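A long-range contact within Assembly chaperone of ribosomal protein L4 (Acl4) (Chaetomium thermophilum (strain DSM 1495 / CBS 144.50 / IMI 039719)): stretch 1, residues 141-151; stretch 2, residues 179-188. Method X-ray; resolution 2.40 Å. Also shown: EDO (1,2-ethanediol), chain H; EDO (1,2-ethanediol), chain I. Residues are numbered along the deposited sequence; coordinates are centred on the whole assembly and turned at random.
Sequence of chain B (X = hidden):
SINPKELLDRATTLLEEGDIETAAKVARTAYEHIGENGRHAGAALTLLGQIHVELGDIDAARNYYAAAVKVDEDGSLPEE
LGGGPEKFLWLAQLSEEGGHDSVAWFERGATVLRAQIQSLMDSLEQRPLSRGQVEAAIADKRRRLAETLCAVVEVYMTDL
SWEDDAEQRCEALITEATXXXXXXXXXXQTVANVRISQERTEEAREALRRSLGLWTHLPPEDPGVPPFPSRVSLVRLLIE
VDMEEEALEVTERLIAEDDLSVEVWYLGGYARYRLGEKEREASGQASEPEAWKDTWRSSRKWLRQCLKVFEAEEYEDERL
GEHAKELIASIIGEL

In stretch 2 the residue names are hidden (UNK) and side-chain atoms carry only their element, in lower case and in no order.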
# COMPACT_ATOMS: atom_id res chain seq x y z
N LYS B 141 12.46 15.21 -1.97
CA LYS B 141 11.78 16.50 -2.00
C LYS B 141 11.10 16.77 -3.34
O LYS B 141 9.99 17.29 -3.39
CB LYS B 141 12.76 17.63 -1.68
CG LYS B 141 12.52 18.30 -0.34
CD LYS B 141 12.81 17.35 0.81
CE LYS B 141 12.74 18.06 2.15
NZ LYS B 141 11.38 18.59 2.44
N ARG B 142 11.78 16.44 -4.44
CA ARG B 142 11.24 16.64 -5.78
C ARG B 142 10.01 15.76 -6.01
O ARG B 142 9.08 16.15 -6.71
CB ARG B 142 12.29 16.35 -6.84
CG ARG B 142 13.28 17.48 -7.05
CD ARG B 142 14.38 17.11 -8.04
NE ARG B 142 15.25 18.24 -8.33
CZ ARG B 142 16.47 18.13 -8.86
NH1 ARG B 142 16.97 16.94 -9.16
NH2 ARG B 142 17.19 19.22 -9.09
N ARG B 143 10.02 14.57 -5.41
CA ARG B 143 8.90 13.66 -5.54
C ARG B 143 7.68 14.17 -4.78
O ARG B 143 6.56 14.08 -5.27
CB ARG B 143 9.28 12.26 -5.08
CG ARG B 143 10.22 11.56 -6.04
CD ARG B 143 10.87 10.35 -5.42
NE ARG B 143 11.87 9.77 -6.31
CZ ARG B 143 12.69 8.79 -5.97
NH1 ARG B 143 12.64 8.28 -4.75
NH2 ARG B 143 13.56 8.32 -6.86
N ARG B 144 7.91 14.71 -3.58
CA ARG B 144 6.82 15.30 -2.80
C ARG B 144 6.24 16.49 -3.55
O ARG B 144 5.02 16.72 -3.53
CB ARG B 144 7.31 15.76 -1.42
CG ARG B 144 7.78 14.64 -0.49
CD ARG B 144 6.68 13.64 -0.14
NE ARG B 144 6.62 12.54 -1.10
CZ ARG B 144 7.52 11.56 -1.20
NH1 ARG B 144 8.59 11.54 -0.41
NH2 ARG B 144 7.36 10.61 -2.11
N LEU B 145 7.11 17.26 -4.20
CA LEU B 145 6.68 18.41 -5.00
C LEU B 145 5.87 17.95 -6.20
O LEU B 145 4.82 18.51 -6.50
CB LEU B 145 7.88 19.23 -5.47
CG LEU B 145 7.53 20.42 -6.38
CD1 LEU B 145 6.61 21.41 -5.68
CD2 LEU B 145 8.79 21.12 -6.86
N ALA B 146 6.37 16.92 -6.89
CA ALA B 146 5.69 16.38 -8.06
C ALA B 146 4.30 15.90 -7.69
O ALA B 146 3.32 16.14 -8.40
CB ALA B 146 6.50 15.25 -8.65
N GLU B 147 4.21 15.22 -6.55
CA GLU B 147 2.94 14.73 -6.03
C GLU B 147 2.01 15.90 -5.68
O GLU B 147 0.79 15.77 -5.77
CB GLU B 147 3.17 13.84 -4.81
CG GLU B 147 3.82 12.50 -5.13
CD GLU B 147 4.53 11.88 -3.91
OE1 GLU B 147 4.29 12.33 -2.77
OE2 GLU B 147 5.33 10.94 -4.10
N THR B 148 2.59 17.02 -5.27
CA THR B 148 1.80 18.20 -4.91
C THR B 148 1.19 18.82 -6.16
O THR B 148 0.04 19.25 -6.16
CB THR B 148 2.66 19.25 -4.18
OG1 THR B 148 3.14 18.70 -2.94
CG2 THR B 148 1.86 20.50 -3.88
N LEU B 149 1.97 18.87 -7.23
CA LEU B 149 1.49 19.44 -8.48
C LEU B 149 0.37 18.54 -9.00
O LEU B 149 -0.66 19.03 -9.46
CB LEU B 149 2.63 19.57 -9.49
CG LEU B 149 3.82 20.42 -9.00
CD1 LEU B 149 4.92 20.48 -10.04
CD2 LEU B 149 3.39 21.82 -8.61
N CYS B 150 0.57 17.23 -8.89
CA CYS B 150 -0.43 16.27 -9.31
C CYS B 150 -1.69 16.42 -8.48
O CYS B 150 -2.80 16.30 -8.99
CB CYS B 150 0.10 14.84 -9.18
SG CYS B 150 1.35 14.40 -10.42
N ALA B 151 -1.53 16.71 -7.19
CA ALA B 151 -2.69 16.92 -6.34
C ALA B 151 -3.51 18.10 -6.84
O ALA B 151 -4.74 18.07 -6.81
CB ALA B 151 -2.27 17.13 -4.90
N UNK B 179 9.27 16.92 -15.52
CA UNK B 179 10.61 17.48 -15.57
C UNK B 179 11.40 17.15 -14.30
O UNK B 179 12.57 16.78 -14.37
se UNK B 179 11.69 21.59 -16.24
c UNK B 179 10.53 18.99 -15.76
c UNK B 179 11.85 19.65 -16.11
c UNK B 179 11.18 21.99 -14.40
N UNK B 180 10.75 17.28 -13.15
CA UNK B 180 11.43 17.14 -11.86
C UNK B 180 11.46 15.69 -11.35
O UNK B 180 12.32 15.34 -10.54
c UNK B 180 9.37 17.55 -10.44
c UNK B 180 8.64 18.39 -9.40
c UNK B 180 10.78 19.49 -11.24
c UNK B 180 10.78 18.04 -10.78
N UNK B 181 10.53 14.87 -11.82
CA UNK B 181 10.45 13.48 -11.37
C UNK B 181 9.96 12.53 -12.46
O UNK B 181 8.90 11.91 -12.32
c UNK B 181 9.53 13.39 -10.16
N UNK B 182 10.74 12.40 -13.55
CA UNK B 182 10.35 11.51 -14.66
C UNK B 182 10.46 10.03 -14.29
O UNK B 182 10.00 9.18 -15.05
c UNK B 182 11.37 11.86 -15.75
c UNK B 182 12.04 13.04 -13.79
c UNK B 182 12.57 12.32 -15.00
N UNK B 183 11.05 9.75 -13.14
CA UNK B 183 11.26 8.37 -12.69
C UNK B 183 10.19 7.94 -11.68
O UNK B 183 10.21 6.81 -11.20
c UNK B 183 12.81 10.39 -10.69
o UNK B 183 13.44 10.98 -11.59
c UNK B 183 12.83 8.87 -10.66
c UNK B 183 12.65 8.23 -12.05
o UNK B 183 12.16 11.00 -9.80
N UNK B 184 9.27 8.85 -11.38
CA UNK B 184 8.24 8.60 -10.38
C UNK B 184 6.93 8.20 -11.08
O UNK B 184 6.44 8.94 -11.93
c UNK B 184 7.53 9.66 -8.17
c UNK B 184 7.50 8.14 -4.87
c UNK B 184 7.28 8.90 -6.03
c UNK B 184 9.06 7.78 -7.20
c UNK B 184 6.51 10.33 -7.56
n UNK B 184 6.35 9.88 -6.27
c UNK B 184 9.28 7.03 -6.06
c UNK B 184 8.04 8.73 -7.20
c UNK B 184 8.50 7.22 -4.91
c UNK B 184 8.03 9.87 -9.56
N UNK B 185 6.37 7.03 -10.73
CA UNK B 185 5.16 6.55 -11.42
C UNK B 185 3.95 7.49 -11.37
O UNK B 185 3.17 7.52 -12.32
c UNK B 185 5.94 4.94 -9.78
c UNK B 185 7.02 5.95 -9.97
c UNK B 185 4.82 5.24 -10.70
N UNK B 186 3.79 8.24 -10.28
CA UNK B 186 2.61 9.08 -10.10
C UNK B 186 2.56 10.25 -11.09
O UNK B 186 1.49 10.75 -11.42
o UNK B 186 0.67 11.33 -6.25
c UNK B 186 2.57 9.61 -8.67
c UNK B 186 1.39 10.51 -8.38
c UNK B 186 0.84 10.32 -6.97
o UNK B 186 0.58 9.16 -6.59
N UNK B 187 3.72 10.69 -11.56
CA UNK B 187 3.76 11.79 -12.50
C UNK B 187 3.13 11.34 -13.82
O UNK B 187 2.31 12.05 -14.40
c UNK B 187 5.78 12.83 -11.42
c UNK B 187 5.20 12.29 -12.72
o UNK B 187 6.01 11.21 -13.19
N UNK B 188 3.51 10.15 -14.27
CA UNK B 188 3.03 9.63 -15.54
C UNK B 188 1.60 9.12 -15.43
O UNK B 188 0.83 9.14 -16.40
n UNK B 188 7.47 9.66 -16.21
c UNK B 188 6.99 10.29 -17.33
c UNK B 188 5.30 9.11 -16.35
c UNK B 188 6.91 11.60 -19.29
c UNK B 188 4.90 10.49 -18.52
c UNK B 188 5.63 9.97 -17.45
c UNK B 188 7.64 11.11 -18.25
c UNK B 188 6.45 8.96 -15.62
c UNK B 188 3.97 8.54 -16.04
c UNK B 188 5.55 11.30 -19.43
C1 EDO H . 4.36 7.69 -6.57
O1 EDO H . 4.58 6.87 -7.71
C2 EDO H . 3.03 7.38 -5.92
O2 EDO H . 2.70 8.43 -5.04
C1 EDO I . 3.64 9.79 -0.77
O1 EDO I . 3.49 9.04 -1.95
C2 EDO I . 2.34 10.50 -0.47
O2 EDO I . 1.80 11.00 -1.68

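Position 179 carries an unbranched side chain of two carbons, a selenium and a last carbon. It stays out of reach of the first stretch, and the selenium marks it as selenomethionine, M179. Position 180 has four carbons, forked at the first, with one arm two carbons long. The end of that arm lies 3.5 Å from R142 O, and the side chain sits as a knob among R142, L145, A146 and L149. A fork at the first carbon with one longer arm is isoleucine, I180; its CD1 is 3.7 Å from L145 CD2 and 3.9 Å from A146 CB.

Position 181 shows a single carbon, 3.9 Å from A146 CB, and so is alanine, A181. Two methyl groups meet here where the backbones run close, with the CA atoms of R143 and A181 6.0 Å apart. A181 is also the first residue to leave helical geometry, and it opens a type I turn. At position 182 three carbons close a ring onto the backbone N, without touching the first stretch: proline, P182.

Position 183 has three carbons, the third bearing two oxygens, one of which lies 3.7 Å from R143 NE, near the guanidinium plane. This is glutamate, E183, and the pair is a long salt bridge. Position 184 ends the turn with one carbon leading to fused five- and six-membered rings that hold eight carbons and one nitrogen. R143 CD packs over one face, 3.6 Å from the centroid of the six-membered ring, while the ring nitrogen is 2.6 Å from E147 OE2. This is tryptophan, W184, whose NE1 gives that oxygen a hydrogen bond.

Position 185 again closes three carbons onto its own N, beyond reach of the first stretch: proline, P185. Position 186 has three carbons and two terminal oxygens, one of them 3.5 Å from E147 CG. This is glutamate, E186, and an ethanediol O2 (chain H) donates a 2.7 Å hydrogen bond to its OE2. Position 187 has one carbon bearing an oxygen and a carbon, the latter 3.7 Å from A146 CB: threonine, T187, whose OG1 bonds back to W184 O at 2.6 Å. Position 188 has one carbon, then fused five- and six-membered rings of eight carbons and one nitrogen; its CA-to-CB bond points away and the side chain does not touch the first stretch: tryptophan, W188, whose NE1 holds P182 O at 2.8 Å.

The rule is a small residue that leaves room for its neighbours: A146 CB is within 4 Å of side-chain carbons of I180, A181 and T187, while W184 lies against R143 and bonds to E147. R144 steadies that acceptor, its NH2 2.9 Å from E147 OE2 in a salt bridge, so the carboxylate serves both partners.

Stretch 2 (179-188) MIAPEWPETW
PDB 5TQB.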